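Local coordinates for 450aa long hypothetical fmu protein (Pyrococcus horikoshii, PDB 2YXL), which binds the S-adenosylmethionine analogue sinefungin and probably methylates RNA at cytosine C5, as a member of the RsmB/NOP methyltransferase family, at residues P30-K35 and G347-L352; I19-L24 and R36-K41. All blocks are in the same frame, centred on the assembly; numbering follows the deposited sequence.

Contact 1 (P30-K35 and G347-L352); sequences PSQYAK and GKNPEL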
ATOM      1  N   PRO A  30       4.709   3.027  -3.818  1.00 40.84           N
ATOM      2  CA  PRO A  30       4.196   1.662  -3.976  1.00 40.85           C
ATOM      3  C   PRO A  30       4.385   1.150  -5.402  1.00 40.97           C
ATOM      4  O   PRO A  30       4.426   1.946  -6.345  1.00 40.96           O
ATOM      5  CB  PRO A  30       2.712   1.804  -3.637  1.00 40.88           C
ATOM      6  CG  PRO A  30       2.386   3.223  -3.939  1.00 40.91           C
ATOM      7  CD  PRO A  30       3.621   4.005  -3.627  1.00 40.76           C
ATOM      8  N   SER A  31       4.499  -0.169  -5.544  1.00 41.16           N
ATOM      9  CA  SER A  31       4.878  -0.811  -6.810  1.00 41.39           C
ATOM     10  C   SER A  31       3.914  -0.581  -7.987  1.00 41.43           C
ATOM     11  O   SER A  31       4.271  -0.825  -9.141  1.00 41.39           O
ATOM     12  CB  SER A  31       5.111  -2.311  -6.598  1.00 41.40           C
ATOM     13  OG  SER A  31       3.937  -2.948  -6.119  1.00 41.98           O
ATOM     14  N   GLN A  32       2.703  -0.116  -7.688  1.00 41.49           N
ATOM     15  CA  GLN A  32       1.721   0.249  -8.713  1.00 41.65           C
ATOM     16  C   GLN A  32       2.267   1.307  -9.673  1.00 41.48           C
ATOM     17  O   GLN A  32       2.049   1.222 -10.882  1.00 41.41           O
ATOM     18  CB  GLN A  32       0.424   0.753  -8.069  1.00 41.73           C
ATOM     19  CG  GLN A  32      -0.495  -0.343  -7.534  1.00 42.65           C
ATOM     20  CD  GLN A  32      -0.210  -0.754  -6.085  1.00 44.25           C
ATOM     21  OE1 GLN A  32      -0.919  -1.596  -5.524  1.00 44.69           O
ATOM     22  NE2 GLN A  32       0.817  -0.162  -5.476  1.00 44.21           N
ATOM     23  N   TYR A  33       2.971   2.297  -9.121  1.00 41.44           N
ATOM     24  CA  TYR A  33       3.623   3.349  -9.910  1.00 41.41           C
ATOM     25  C   TYR A  33       4.655   2.763 -10.874  1.00 41.26           C
ATOM     26  O   TYR A  33       4.826   3.258 -11.990  1.00 41.11           O
ATOM     27  CB  TYR A  33       4.301   4.373  -8.992  1.00 41.58           C
ATOM     28  CG  TYR A  33       3.366   5.362  -8.328  1.00 41.74           C
ATOM     29  CD1 TYR A  33       3.215   6.653  -8.835  1.00 42.01           C
ATOM     30  CD2 TYR A  33       2.648   5.016  -7.182  1.00 42.03           C
ATOM     31  CE1 TYR A  33       2.361   7.573  -8.225  1.00 42.12           C
ATOM     32  CE2 TYR A  33       1.791   5.926  -6.563  1.00 42.10           C
ATOM     33  CZ  TYR A  33       1.651   7.202  -7.090  1.00 42.11           C
ATOM     34  OH  TYR A  33       0.806   8.106  -6.483  1.00 41.98           O
ATOM     35  N   ALA A  34       5.337   1.711 -10.431  1.00 41.17           N
ATOM     36  CA  ALA A  34       6.322   1.015 -11.252  1.00 41.24           C
ATOM     37  C   ALA A  34       5.652   0.235 -12.380  1.00 41.25           C
ATOM     38  O   ALA A  34       6.130   0.242 -13.518  1.00 41.00           O
ATOM     39  CB  ALA A  34       7.168   0.093 -10.391  1.00 41.14           C
ATOM     40  N   LYS A  35       4.545  -0.431 -12.054  1.00 41.44           N
ATOM     41  CA  LYS A  35       3.772  -1.177 -13.037  1.00 41.76           C
ATOM     42  C   LYS A  35       3.234  -0.238 -14.110  1.00 41.94           C
ATOM     43  O   LYS A  35       3.358  -0.523 -15.298  1.00 41.94           O
ATOM     44  CB  LYS A  35       2.630  -1.944 -12.368  1.00 41.77           C
ATOM     45  CG  LYS A  35       1.900  -2.912 -13.296  1.00 41.84           C
ATOM     46  CD  LYS A  35       0.764  -3.643 -12.586  1.00 41.91           C
ATOM     47  CE  LYS A  35      -0.465  -2.759 -12.397  1.00 42.45           C
ATOM     48  NZ  LYS A  35      -1.160  -2.464 -13.685  1.00 42.61           N
ATOM     49  N   GLY A 347      -2.402  -7.211   1.260  1.00 34.14           N
ATOM     50  CA  GLY A 347      -3.306  -7.608   0.181  1.00 34.28           C
ATOM     51  C   GLY A 347      -3.172  -6.673  -1.004  1.00 34.53           C
ATOM     52  O   GLY A 347      -3.264  -7.098  -2.156  1.00 34.72           O
ATOM     53  N   LYS A 348      -2.937  -5.397  -0.709  1.00 34.76           N
ATOM     54  CA  LYS A 348      -2.799  -4.348  -1.715  1.00 35.12           C
ATOM     55  C   LYS A 348      -1.377  -4.286  -2.287  1.00 34.81           C
ATOM     56  O   LYS A 348      -1.199  -4.165  -3.503  1.00 34.91           O
ATOM     57  CB  LYS A 348      -3.199  -3.001  -1.103  1.00 35.24           C
ATOM     58  CG  LYS A 348      -3.194  -1.822  -2.063  1.00 36.20           C
ATOM     59  CD  LYS A 348      -3.302  -0.501  -1.306  1.00 36.19           C
ATOM     60  CE  LYS A 348      -3.340   0.685  -2.263  1.00 37.58           C
ATOM     61  NZ  LYS A 348      -3.802   1.920  -1.569  1.00 38.42           N
ATOM     62  N   ASN A 349      -0.375  -4.352  -1.411  1.00 34.55           N
ATOM     63  CA  ASN A 349       1.028  -4.426  -1.828  1.00 34.29           C
ATOM     64  C   ASN A 349       1.629  -5.735  -1.334  1.00 34.12           C
ATOM     65  O   ASN A 349       2.310  -5.763  -0.306  1.00 34.09           O
ATOM     66  CB  ASN A 349       1.837  -3.244  -1.289  1.00 34.34           C
ATOM     67  CG  ASN A 349       1.235  -1.907  -1.649  1.00 34.48           C
ATOM     68  OD1 ASN A 349       1.238  -1.499  -2.811  1.00 34.78           O
ATOM     69  ND2 ASN A 349       0.734  -1.201  -0.641  1.00 34.72           N
ATOM     70  N   PRO A 350       1.389  -6.829  -2.074  1.00 33.92           N
ATOM     71  CA  PRO A 350       1.670  -8.169  -1.566  1.00 33.82           C
ATOM     72  C   PRO A 350       3.134  -8.421  -1.195  1.00 33.76           C
ATOM     73  O   PRO A 350       3.401  -9.183  -0.266  1.00 33.66           O
ATOM     74  CB  PRO A 350       1.232  -9.076  -2.719  1.00 33.79           C
ATOM     75  CG  PRO A 350       0.276  -8.250  -3.509  1.00 33.81           C
ATOM     76  CD  PRO A 350       0.835  -6.874  -3.438  1.00 33.71           C
ATOM     77  N   GLU A 351       4.063  -7.778  -1.898  1.00 33.70           N
ATOM     78  CA  GLU A 351       5.495  -8.012  -1.672  1.00 33.75           C
ATOM     79  C   GLU A 351       5.993  -7.582  -0.287  1.00 33.79           C
ATOM     80  O   GLU A 351       7.029  -8.067   0.174  1.00 33.79           O
ATOM     81  CB  GLU A 351       6.350  -7.381  -2.782  1.00 33.69           C
ATOM     82  CG  GLU A 351       6.489  -5.862  -2.731  1.00 33.73           C
ATOM     83  CD  GLU A 351       5.373  -5.115  -3.445  1.00 34.02           C
ATOM     84  OE1 GLU A 351       4.240  -5.638  -3.543  1.00 34.40           O
ATOM     85  OE2 GLU A 351       5.637  -3.986  -3.907  1.00 34.23           O
ATOM     86  N   LEU A 352       5.243  -6.699   0.374  1.00 33.80           N
ATOM     87  CA  LEU A 352       5.606  -6.205   1.704  1.00 33.97           C
ATOM     88  C   LEU A 352       5.744  -7.312   2.745  1.00 33.98           C
ATOM     89  O   LEU A 352       6.580  -7.211   3.652  1.00 33.93           O
ATOM     90  CB  LEU A 352       4.628  -5.128   2.189  1.00 33.98           C
ATOM     91  CG  LEU A 352       4.728  -3.748   1.523  1.00 34.58           C
ATOM     92  CD1 LEU A 352       3.771  -2.767   2.172  1.00 35.25           C
ATOM     93  CD2 LEU A 352       6.152  -3.197   1.560  1.00 35.27           C
TER

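Contact 2 (I19-L24 and R36-K41); sequences IEAIRL and REAFKK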
ATOM      1  N   ILE A  19       9.095  -7.707 -16.723  1.00 34.00           N
ATOM      2  CA  ILE A  19      10.475  -7.670 -16.251  1.00 33.95           C
ATOM      3  C   ILE A  19      10.805  -6.267 -15.746  1.00 34.08           C
ATOM      4  O   ILE A  19      11.298  -6.115 -14.628  1.00 34.24           O
ATOM      5  CB  ILE A  19      11.496  -8.131 -17.328  1.00 34.02           C
ATOM      6  CG1 ILE A  19      11.291  -9.615 -17.653  1.00 33.82           C
ATOM      7  CG2 ILE A  19      12.939  -7.877 -16.851  1.00 33.53           C
ATOM      8  CD1 ILE A  19      12.056 -10.107 -18.869  1.00 33.78           C
ATOM      9  N   GLU A  20      10.507  -5.251 -16.557  1.00 34.07           N
ATOM     10  CA  GLU A  20      10.737  -3.864 -16.159  1.00 34.12           C
ATOM     11  C   GLU A  20       9.868  -3.458 -14.962  1.00 34.04           C
ATOM     12  O   GLU A  20      10.324  -2.720 -14.089  1.00 34.25           O
ATOM     13  CB  GLU A  20      10.565  -2.902 -17.343  1.00 34.14           C
ATOM     14  CG  GLU A  20      10.757  -1.421 -16.985  1.00 35.01           C
ATOM     15  CD  GLU A  20      11.672  -0.657 -17.942  1.00 36.25           C
ATOM     16  OE1 GLU A  20      12.237   0.373 -17.512  1.00 36.90           O
ATOM     17  OE2 GLU A  20      11.837  -1.073 -19.109  1.00 36.48           O
ATOM     18  N   ALA A  21       8.634  -3.956 -14.911  1.00 33.72           N
ATOM     19  CA  ALA A  21       7.734  -3.659 -13.794  1.00 33.50           C
ATOM     20  C   ALA A  21       8.232  -4.278 -12.492  1.00 33.36           C
ATOM     21  O   ALA A  21       8.176  -3.646 -11.436  1.00 33.23           O
ATOM     22  CB  ALA A  21       6.312  -4.125 -14.103  1.00 33.35           C
ATOM     23  N   ILE A  22       8.715  -5.515 -12.581  1.00 33.26           N
ATOM     24  CA  ILE A  22       9.253  -6.231 -11.430  1.00 33.31           C
ATOM     25  C   ILE A  22      10.572  -5.601 -10.976  1.00 33.63           C
ATOM     26  O   ILE A  22      10.819  -5.463  -9.772  1.00 33.71           O
ATOM     27  CB  ILE A  22       9.402  -7.752 -11.724  1.00 33.17           C
ATOM     28  CG1 ILE A  22       8.024  -8.409 -11.924  1.00 33.13           C
ATOM     29  CG2 ILE A  22      10.176  -8.469 -10.627  1.00 32.89           C
ATOM     30  CD1 ILE A  22       7.049  -8.278 -10.746  1.00 32.40           C
ATOM     31  N   ARG A  23      11.401  -5.199 -11.938  1.00 33.72           N
ATOM     32  CA  ARG A  23      12.653  -4.514 -11.634  1.00 33.91           C
ATOM     33  C   ARG A  23      12.397  -3.162 -10.976  1.00 34.21           C
ATOM     34  O   ARG A  23      12.989  -2.856  -9.939  1.00 34.29           O
ATOM     35  CB  ARG A  23      13.522  -4.346 -12.892  1.00 33.80           C
ATOM     36  CG  ARG A  23      14.929  -3.794 -12.635  1.00 33.02           C
ATOM     37  CD  ARG A  23      14.935  -2.269 -12.518  1.00 32.31           C
ATOM     38  NE  ARG A  23      16.209  -1.755 -12.019  1.00 32.01           N
ATOM     39  CZ  ARG A  23      16.546  -1.680 -10.732  1.00 31.75           C
ATOM     40  NH1 ARG A  23      15.711  -2.092  -9.782  1.00 31.51           N
ATOM     41  NH2 ARG A  23      17.735  -1.199 -10.394  1.00 30.99           N
ATOM     42  N   LEU A  24      11.523  -2.357 -11.578  1.00 34.55           N
ATOM     43  CA  LEU A  24      11.228  -1.024 -11.050  1.00 35.02           C
ATOM     44  C   LEU A  24      10.446  -1.077  -9.742  1.00 35.31           C
ATOM     45  O   LEU A  24      10.541  -0.160  -8.924  1.00 35.41           O
ATOM     46  CB  LEU A  24      10.495  -0.159 -12.078  1.00 34.95           C
ATOM     47  CG  LEU A  24      11.253   0.306 -13.327  1.00 35.27           C
ATOM     48  CD1 LEU A  24      10.309   1.100 -14.215  1.00 35.69           C
ATOM     49  CD2 LEU A  24      12.490   1.129 -12.995  1.00 34.81           C
ATOM     50  N   ARG A  36       2.657   0.884 -13.682  1.00 42.28           N
ATOM     51  CA  ARG A  36       2.141   1.901 -14.600  1.00 42.67           C
ATOM     52  C   ARG A  36       3.242   2.405 -15.531  1.00 42.61           C
ATOM     53  O   ARG A  36       3.066   2.429 -16.749  1.00 42.65           O
ATOM     54  CB  ARG A  36       1.524   3.078 -13.831  1.00 42.79           C
ATOM     55  CG  ARG A  36       0.826   4.115 -14.719  1.00 43.91           C
ATOM     56  CD  ARG A  36       0.997   5.547 -14.191  1.00 45.73           C
ATOM     57  NE  ARG A  36       2.315   6.106 -14.508  1.00 46.98           N
ATOM     58  CZ  ARG A  36       3.331   6.201 -13.649  1.00 47.76           C
ATOM     59  NH1 ARG A  36       3.199   5.787 -12.393  1.00 47.98           N
ATOM     60  NH2 ARG A  36       4.488   6.721 -14.045  1.00 47.89           N
ATOM     61  N   GLU A  37       4.372   2.794 -14.944  1.00 42.67           N
ATOM     62  CA  GLU A  37       5.518   3.317 -15.688  1.00 42.75           C
ATOM     63  C   GLU A  37       6.009   2.337 -16.759  1.00 42.62           C
ATOM     64  O   GLU A  37       6.205   2.726 -17.912  1.00 42.63           O
ATOM     65  CB  GLU A  37       6.651   3.697 -14.719  1.00 42.84           C
ATOM     66  CG  GLU A  37       8.049   3.821 -15.336  1.00 43.55           C
ATOM     67  CD  GLU A  37       8.377   5.212 -15.852  1.00 44.52           C
ATOM     68  OE1 GLU A  37       9.543   5.632 -15.687  1.00 44.97           O
ATOM     69  OE2 GLU A  37       7.489   5.884 -16.423  1.00 45.20           O
ATOM     70  N   ALA A  38       6.183   1.075 -16.370  1.00 42.51           N
ATOM     71  CA  ALA A  38       6.711   0.042 -17.264  1.00 42.46           C
ATOM     72  C   ALA A  38       5.755  -0.290 -18.405  1.00 42.42           C
ATOM     73  O   ALA A  38       6.184  -0.520 -19.539  1.00 42.38           O
ATOM     74  CB  ALA A  38       7.054  -1.216 -16.481  1.00 42.40           C
ATOM     75  N   PHE A  39       4.463  -0.312 -18.091  1.00 42.37           N
ATOM     76  CA  PHE A  39       3.425  -0.651 -19.062  1.00 42.48           C
ATOM     77  C   PHE A  39       3.266   0.428 -20.138  1.00 42.54           C
ATOM     78  O   PHE A  39       3.072   0.110 -21.312  1.00 42.54           O
ATOM     79  CB  PHE A  39       2.098  -0.931 -18.344  1.00 42.38           C
ATOM     80  CG  PHE A  39       2.031  -2.294 -17.684  1.00 42.32           C
ATOM     81  CD1 PHE A  39       3.192  -2.988 -17.340  1.00 42.58           C
ATOM     82  CD2 PHE A  39       0.801  -2.871 -17.389  1.00 42.32           C
ATOM     83  CE1 PHE A  39       3.126  -4.239 -16.726  1.00 42.49           C
ATOM     84  CE2 PHE A  39       0.724  -4.120 -16.776  1.00 42.22           C
ATOM     85  CZ  PHE A  39       1.888  -4.805 -16.444  1.00 42.45           C
ATOM     86  N   LYS A  40       3.370   1.694 -19.733  1.00 42.67           N
ATOM     87  CA  LYS A  40       3.303   2.826 -20.661  1.00 42.83           C
ATOM     88  C   LYS A  40       4.580   2.946 -21.488  1.00 42.89           C
ATOM     89  O   LYS A  40       4.545   3.403 -22.634  1.00 42.95           O
ATOM     90  CB  LYS A  40       3.041   4.139 -19.914  1.00 42.85           C
ATOM     91  CG  LYS A  40       1.766   4.159 -19.077  1.00 43.11           C
ATOM     92  CD  LYS A  40       0.502   4.280 -19.926  1.00 43.42           C
ATOM     93  CE  LYS A  40      -0.709   3.726 -19.187  1.00 43.29           C
ATOM     94  NZ  LYS A  40      -0.820   4.262 -17.802  1.00 43.44           N
ATOM     95  N   LYS A  41       5.699   2.539 -20.893  1.00 42.96           N
ATOM     96  CA  LYS A  41       6.999   2.545 -21.559  1.00 43.03           C
ATOM     97  C   LYS A  41       7.024   1.527 -22.699  1.00 42.99           C
ATOM     98  O   LYS A  41       7.549   1.806 -23.778  1.00 43.07           O
ATOM     99  CB  LYS A  41       8.106   2.228 -20.549  1.00 43.14           C
ATOM    100  CG  LYS A  41       9.494   2.727 -20.921  1.00 43.48           C
ATOM    101  CD  LYS A  41      10.550   2.027 -20.076  1.00 44.54           C
ATOM    102  CE  LYS A  41      11.900   2.734 -20.123  1.00 44.97           C
ATOM    103  NZ  LYS A  41      11.986   3.828 -19.116  1.00 45.32           N
TER

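Contact 1 (P30-K35 and G347-L352)
Gln32 brings NE2 of its terminal amide up to OD1 of Asn349, the two side chains crossing at about a right angle with their amide planes 80° apart. NE2 of Gln32 gives a hydrogen to OD1 of Asn349 at 3.0 Å, a fairly straight bond with an N-H...O angle of 160°. OD1 stays close to the plane of the glutamine amide, and the donor arrives nearly along the C=O axis of the asparagine. Gln32 OE1 meanwhile comes within 3.3 Å of Lys348 O; both are acceptors, and OE1 takes its hydrogen bond from Tyr58 OH instead, which would help to fix which way round the amide lies. CB of Pro30, whose preceding peptide bond is cis, rests 3.7 Å from the same Asn349 OD1. The 347-352 segment belongs to the loop that follows strand 331-337 of the Rossmann-like methyltransferase sheet, and a type I turn from Asn349 to Leu352 leads it into helix 352-355. The side chain of Asn349 lies about 8 Å from that of Cys390, the predicted nucleophile, and that of Lys348 about 9 Å from bound sinefungin, so the start of helix 32-41 meets a loop close to the presumed catalytic centre. A second polar bond lies at Ser31, where OG donates to Glu351 OE2 at 3.0 Å on the syn side of the carboxylate and somewhat out of its plane. The bend of Glu351 at chi2 (-87°) carries CD back toward the serine, and OE2 also forms a salt bridge with Lys29, so a hydroxyl and an ammonium group share one oxygen of this buried glutamate. The ammonium group of Lys348 turns to another partner, forming a salt bridge with Glu245.

Contact 2 (I19-L24 and R36-K41)
Glu20 OE1 is approached by two basic side chains: Lys41 NZ, in a long salt bridge of 3.8 Å across the contact, and Arg121 of helix 104-121, its stronger partner. Helices 12-24 and 32-41 form an antiparallel helical hairpin in the N-terminal helical region, their local axes 8.2 Å apart at an angle of 152°. Glu20 and Lys41 cross at about a right angle, and the lysine methylenes CD and CE lie against the carboxylate, with CD 3.5 Å from OE1. With CG of Glu20 anti to the backbone N (chi1 178°), that methylene packs on Ala38 CB at 3.7 Å. An alanine in place of Glu20 would probably leave Arg121 and Lys41 without their shared carboxylate and open a gap beside the methyl group of Ala38. The helices come closest in backbone at Ala21 and Ala38, two small residues whose CA atoms are 5.2 Å apart; the methyl of Ala38 lies over the backbone of the facing helix, near N and CA of Ala21. Beside this pair Phe39 reaches the Ala21 methyl with its CE1 atom, while the Phe39 side chain also touches Leu53 and Thr54 of helix 47-75. Toward the C-terminal end of helix 12-24, CD1 of Leu24 touches CG of Glu37 at 3.7 Å.

From the N terminus the chain runs along helix 12-24, turns through a short connection, and returns along helix 32-41, so contact 2 closes a small loop within the N-terminal helical region. Contact 1 starts inside that loop, at the head of helix 32-41, and closes only 312 residues later, after the chain has passed through the four-stranded antiparallel sheet and much of the methyltransferase sheet; the two closures therefore cross. Helix 32-41 serves both: its first turn meets the 347-352 loop, and its later part packs on helix 12-24. Between them, Ala34 CB lies 3.5 Å from Leu24 C, joining the contacts directly.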